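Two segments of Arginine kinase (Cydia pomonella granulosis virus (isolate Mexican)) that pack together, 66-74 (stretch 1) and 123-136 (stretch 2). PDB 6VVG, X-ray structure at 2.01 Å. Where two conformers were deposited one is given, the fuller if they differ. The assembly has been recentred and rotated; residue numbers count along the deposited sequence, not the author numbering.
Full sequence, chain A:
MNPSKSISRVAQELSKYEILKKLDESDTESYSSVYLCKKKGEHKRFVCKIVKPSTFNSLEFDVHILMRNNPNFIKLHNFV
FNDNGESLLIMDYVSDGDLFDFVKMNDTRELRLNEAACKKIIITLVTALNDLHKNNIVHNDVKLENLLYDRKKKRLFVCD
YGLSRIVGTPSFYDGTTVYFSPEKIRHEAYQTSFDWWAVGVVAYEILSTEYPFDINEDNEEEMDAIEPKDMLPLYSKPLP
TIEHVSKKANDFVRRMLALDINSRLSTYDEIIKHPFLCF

Stretch 1, residues 66-74: LMRNNPNFI
Stretch 2 123-136: ITLVTALNDLHKNN

Ala128 lies at the apolar centre of the contact between a turn-rich segment, 66-74, and a helix that begins earlier in the chain and carries Thr124, Ala128, Asp131 and Leu132. Its CA-to-CB bond points toward stretch 1, and its small methyl lets the loop come close: the CA atoms of Asn72 and Ala128 are 6.4 Å apart, and Asn72 CB sits 3.9 Å from Ala128 CB. Phe73 (chi1 -70°, chi2 88°) starts sideways but brings its ring to the helix, with CE1 3.8 Å from Ala128 CB and CZ 4.0 Å from Leu132 CB; Ala128 O meets the ring edge, 3.5 Å from Phe73 CE1. One helical turn on, Leu132 (t, p) also packs against Met67, whose m, m, m side chain curls so that SD lies 4.3 Å from Leu132 CB; here the CA atoms of Met67 and Leu132 are 6.9 Å apart. The register is thus antiparallel in sense, the loop's later residues meeting the helix's earlier ones.

Two successive type I turns, Met67-Asn70 and Asn70-Phe73, shape the loop, closed by Asn70 N to Met67 O (3.0 Å) and Phe73 N to Asn70 O (3.3 Å). Asn70 (chi1 t, chi2 -67°) uses both ends of its amide: OD1 accepts from Asn72 N at 2.8 Å, bracing the second turn, while ND2 donates to Asp131 OD2 at 2.9 Å and 157°, the only direct hydrogen bond across the stretches. Asp131 (chi1 t) also forms a salt bridge from OD1 to Lys134 NZ, 3.5 Å, within its own stretch.

At the far end, Asn72 ND2 lies 3.2 Å from Thr124 CG2. At the other, Leu66 CD1 reaches within 3.7 Å of Asn135 CG. Asn135 ND2 donates to Leu132 O (3.1 Å) and to a water 2.8 Å away, which donates weakly to Leu66 O at 3.3 Å.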

# COMPACT_ATOMS: atom_id res chain seq x y z
N LEU A 66 5.00 -7.26 -3.88
CA LEU A 66 5.51 -6.50 -5.01
C LEU A 66 6.93 -6.94 -5.36
O LEU A 66 7.30 -6.98 -6.54
CB LEU A 66 5.47 -5.01 -4.70
CG LEU A 66 4.10 -4.35 -4.70
CD1 LEU A 66 4.20 -2.90 -4.22
CD2 LEU A 66 3.48 -4.41 -6.09
N MET A 67 7.74 -7.26 -4.35
CA MET A 67 9.14 -7.61 -4.56
C MET A 67 9.37 -9.12 -4.53
O MET A 67 10.51 -9.56 -4.32
CB MET A 67 10.01 -6.93 -3.50
CG MET A 67 9.72 -5.44 -3.31
SD MET A 67 9.66 -4.54 -4.88
CE MET A 67 11.32 -4.82 -5.49
N ARG A 68 8.33 -9.91 -4.78
CA ARG A 68 8.45 -11.36 -4.70
C ARG A 68 9.59 -11.89 -5.56
O ARG A 68 10.31 -12.81 -5.16
CB ARG A 68 7.13 -12.02 -5.11
N ASN A 69 9.77 -11.32 -6.75
CA ASN A 69 10.73 -11.84 -7.71
C ASN A 69 12.07 -11.10 -7.68
O ASN A 69 12.89 -11.31 -8.57
CB ASN A 69 10.13 -11.78 -9.12
CG ASN A 69 8.97 -12.74 -9.30
OD1 ASN A 69 9.02 -13.89 -8.86
ND2 ASN A 69 7.90 -12.26 -9.93
N ASN A 70 12.30 -10.26 -6.68
CA ASN A 70 13.57 -9.58 -6.52
C ASN A 70 14.44 -10.38 -5.57
O ASN A 70 14.01 -10.64 -4.43
CB ASN A 70 13.37 -8.17 -5.99
CG ASN A 70 14.66 -7.37 -5.96
OD1 ASN A 70 15.57 -7.67 -5.20
ND2 ASN A 70 14.73 -6.34 -6.80
N PRO A 71 15.65 -10.80 -5.96
CA PRO A 71 16.44 -11.67 -5.08
C PRO A 71 16.91 -11.00 -3.80
O PRO A 71 17.39 -11.71 -2.90
CB PRO A 71 17.63 -12.08 -5.96
CG PRO A 71 17.70 -11.07 -7.06
CD PRO A 71 16.30 -10.55 -7.26
N ASN A 72 16.80 -9.68 -3.67
CA ASN A 72 17.30 -8.97 -2.50
C ASN A 72 16.20 -8.62 -1.50
O ASN A 72 16.46 -7.91 -0.53
CB ASN A 72 18.05 -7.72 -2.94
CG ASN A 72 19.18 -8.03 -3.89
OD1 ASN A 72 19.14 -7.67 -5.07
ND2 ASN A 72 20.21 -8.70 -3.39
N PHE A 73 14.98 -9.09 -1.73
CA PHE A 73 13.88 -8.99 -0.77
C PHE A 73 13.49 -10.39 -0.32
O PHE A 73 14.01 -11.39 -0.83
CB PHE A 73 12.70 -8.24 -1.39
CG PHE A 73 12.96 -6.77 -1.58
CD1 PHE A 73 13.54 -6.30 -2.75
CD2 PHE A 73 12.64 -5.85 -0.59
CE1 PHE A 73 13.79 -4.95 -2.93
CE2 PHE A 73 12.88 -4.50 -0.76
CZ PHE A 73 13.46 -4.05 -1.93
N ILE A 74 12.60 -10.47 0.66
CA ILE A 74 12.30 -11.71 1.37
C ILE A 74 10.91 -12.19 0.96
O ILE A 74 9.93 -11.44 1.06
CB ILE A 74 12.41 -11.51 2.89
CG1 ILE A 74 13.80 -10.96 3.23
CG2 ILE A 74 12.14 -12.81 3.61
CD1 ILE A 74 14.17 -11.00 4.69
N ILE A 123 25.81 -0.98 -4.25
CA ILE A 123 25.19 -1.09 -5.57
C ILE A 123 23.92 -1.93 -5.47
O ILE A 123 22.86 -1.55 -5.99
CB ILE A 123 26.18 -1.69 -6.58
CG1 ILE A 123 27.27 -0.68 -6.93
CG2 ILE A 123 25.45 -2.13 -7.84
CD1 ILE A 123 28.41 -1.27 -7.76
N THR A 124 24.01 -3.07 -4.80
CA THR A 124 22.85 -3.94 -4.63
C THR A 124 21.73 -3.22 -3.88
O THR A 124 20.57 -3.26 -4.28
CB THR A 124 23.25 -5.22 -3.90
OG1 THR A 124 24.31 -5.86 -4.61
CG2 THR A 124 22.07 -6.17 -3.77
N LEU A 125 22.08 -2.56 -2.77
CA LEU A 125 21.07 -1.88 -1.96
C LEU A 125 20.37 -0.80 -2.77
O LEU A 125 19.14 -0.69 -2.75
CB LEU A 125 21.72 -1.28 -0.72
CG LEU A 125 20.85 -0.42 0.19
CD1 LEU A 125 19.68 -1.24 0.72
CD2 LEU A 125 21.68 0.14 1.33
N VAL A 126 21.14 0.03 -3.48
CA VAL A 126 20.56 1.11 -4.27
C VAL A 126 19.65 0.54 -5.35
O VAL A 126 18.53 1.02 -5.56
CB VAL A 126 21.68 1.98 -4.88
CG1 VAL A 126 21.11 2.94 -5.92
CG2 VAL A 126 22.41 2.74 -3.77
N THR A 127 20.12 -0.50 -6.04
CA THR A 127 19.32 -1.12 -7.09
C THR A 127 18.03 -1.71 -6.53
O THR A 127 16.96 -1.56 -7.12
CB THR A 127 20.14 -2.19 -7.80
OG1 THR A 127 21.24 -1.58 -8.49
CG2 THR A 127 19.28 -2.97 -8.79
N ALA A 128 18.13 -2.40 -5.39
CA ALA A 128 16.95 -3.02 -4.80
C ALA A 128 15.95 -1.97 -4.36
O ALA A 128 14.75 -2.08 -4.64
CB ALA A 128 17.37 -3.90 -3.62
N LEU A 129 16.41 -0.94 -3.65
CA LEU A 129 15.50 0.11 -3.20
C LEU A 129 14.87 0.83 -4.39
O LEU A 129 13.69 1.20 -4.35
CB LEU A 129 16.23 1.09 -2.29
CG LEU A 129 16.52 0.58 -0.88
CD1 LEU A 129 17.40 1.58 -0.12
CD2 LEU A 129 15.24 0.31 -0.11
N ASN A 130 15.64 1.04 -5.46
CA ASN A 130 15.06 1.64 -6.66
C ASN A 130 13.93 0.79 -7.21
O ASN A 130 12.87 1.32 -7.59
CB ASN A 130 16.13 1.84 -7.73
CG ASN A 130 15.63 2.67 -8.91
OD1 ASN A 130 15.15 3.79 -8.74
ND2 ASN A 130 15.74 2.11 -10.11
N ASP A 131 14.12 -0.53 -7.27
CA ASP A 131 13.06 -1.41 -7.73
C ASP A 131 11.79 -1.25 -6.89
O ASP A 131 10.69 -1.17 -7.42
CB ASP A 131 13.54 -2.87 -7.71
CG ASP A 131 12.70 -3.78 -8.58
OD1 ASP A 131 11.97 -3.26 -9.46
OD2 ASP A 131 12.76 -5.01 -8.40
N LEU A 132 11.96 -1.18 -5.57
CA LEU A 132 10.81 -0.91 -4.70
C LEU A 132 10.18 0.43 -5.03
O LEU A 132 8.96 0.54 -5.12
CB LEU A 132 11.25 -0.95 -3.24
CG LEU A 132 10.27 -0.44 -2.19
CD1 LEU A 132 8.96 -1.21 -2.30
CD2 LEU A 132 10.86 -0.59 -0.79
N HIS A 133 11.01 1.45 -5.25
CA HIS A 133 10.51 2.80 -5.46
C HIS A 133 9.67 2.93 -6.73
O HIS A 133 8.82 3.81 -6.80
CB HIS A 133 11.69 3.78 -5.50
CG HIS A 133 12.38 3.93 -4.18
ND1 HIS A 133 13.65 4.44 -4.06
CD2 HIS A 133 11.97 3.64 -2.92
CE1 HIS A 133 14.00 4.47 -2.78
NE2 HIS A 133 12.99 3.98 -2.07
N LYS A 134 9.89 2.06 -7.72
CA LYS A 134 9.06 2.11 -8.92
C LYS A 134 7.58 1.94 -8.60
O LYS A 134 6.73 2.34 -9.40
CB LYS A 134 9.49 1.03 -9.91
CG LYS A 134 10.84 1.26 -10.60
CD LYS A 134 11.17 0.09 -11.53
CE LYS A 134 12.60 0.16 -12.06
NZ LYS A 134 13.31 -1.15 -11.92
N ASN A 135 7.26 1.37 -7.44
CA ASN A 135 5.88 1.21 -6.99
C ASN A 135 5.38 2.42 -6.21
O ASN A 135 4.24 2.38 -5.71
CB ASN A 135 5.76 -0.05 -6.12
CG ASN A 135 6.25 -1.30 -6.83
OD1 ASN A 135 5.59 -1.82 -7.73
ND2 ASN A 135 7.41 -1.79 -6.43
N ASN A 136 6.18 3.48 -6.10
CA ASN A 136 5.86 4.65 -5.29
C ASN A 136 5.67 4.26 -3.82
O ASN A 136 4.78 4.74 -3.12
CB ASN A 136 4.63 5.38 -5.83
CG ASN A 136 4.99 6.36 -6.94
OD1 ASN A 136 6.15 6.47 -7.33
ND2 ASN A 136 4.00 7.09 -7.44
O HOH W 1 8.14 -4.08 -7.95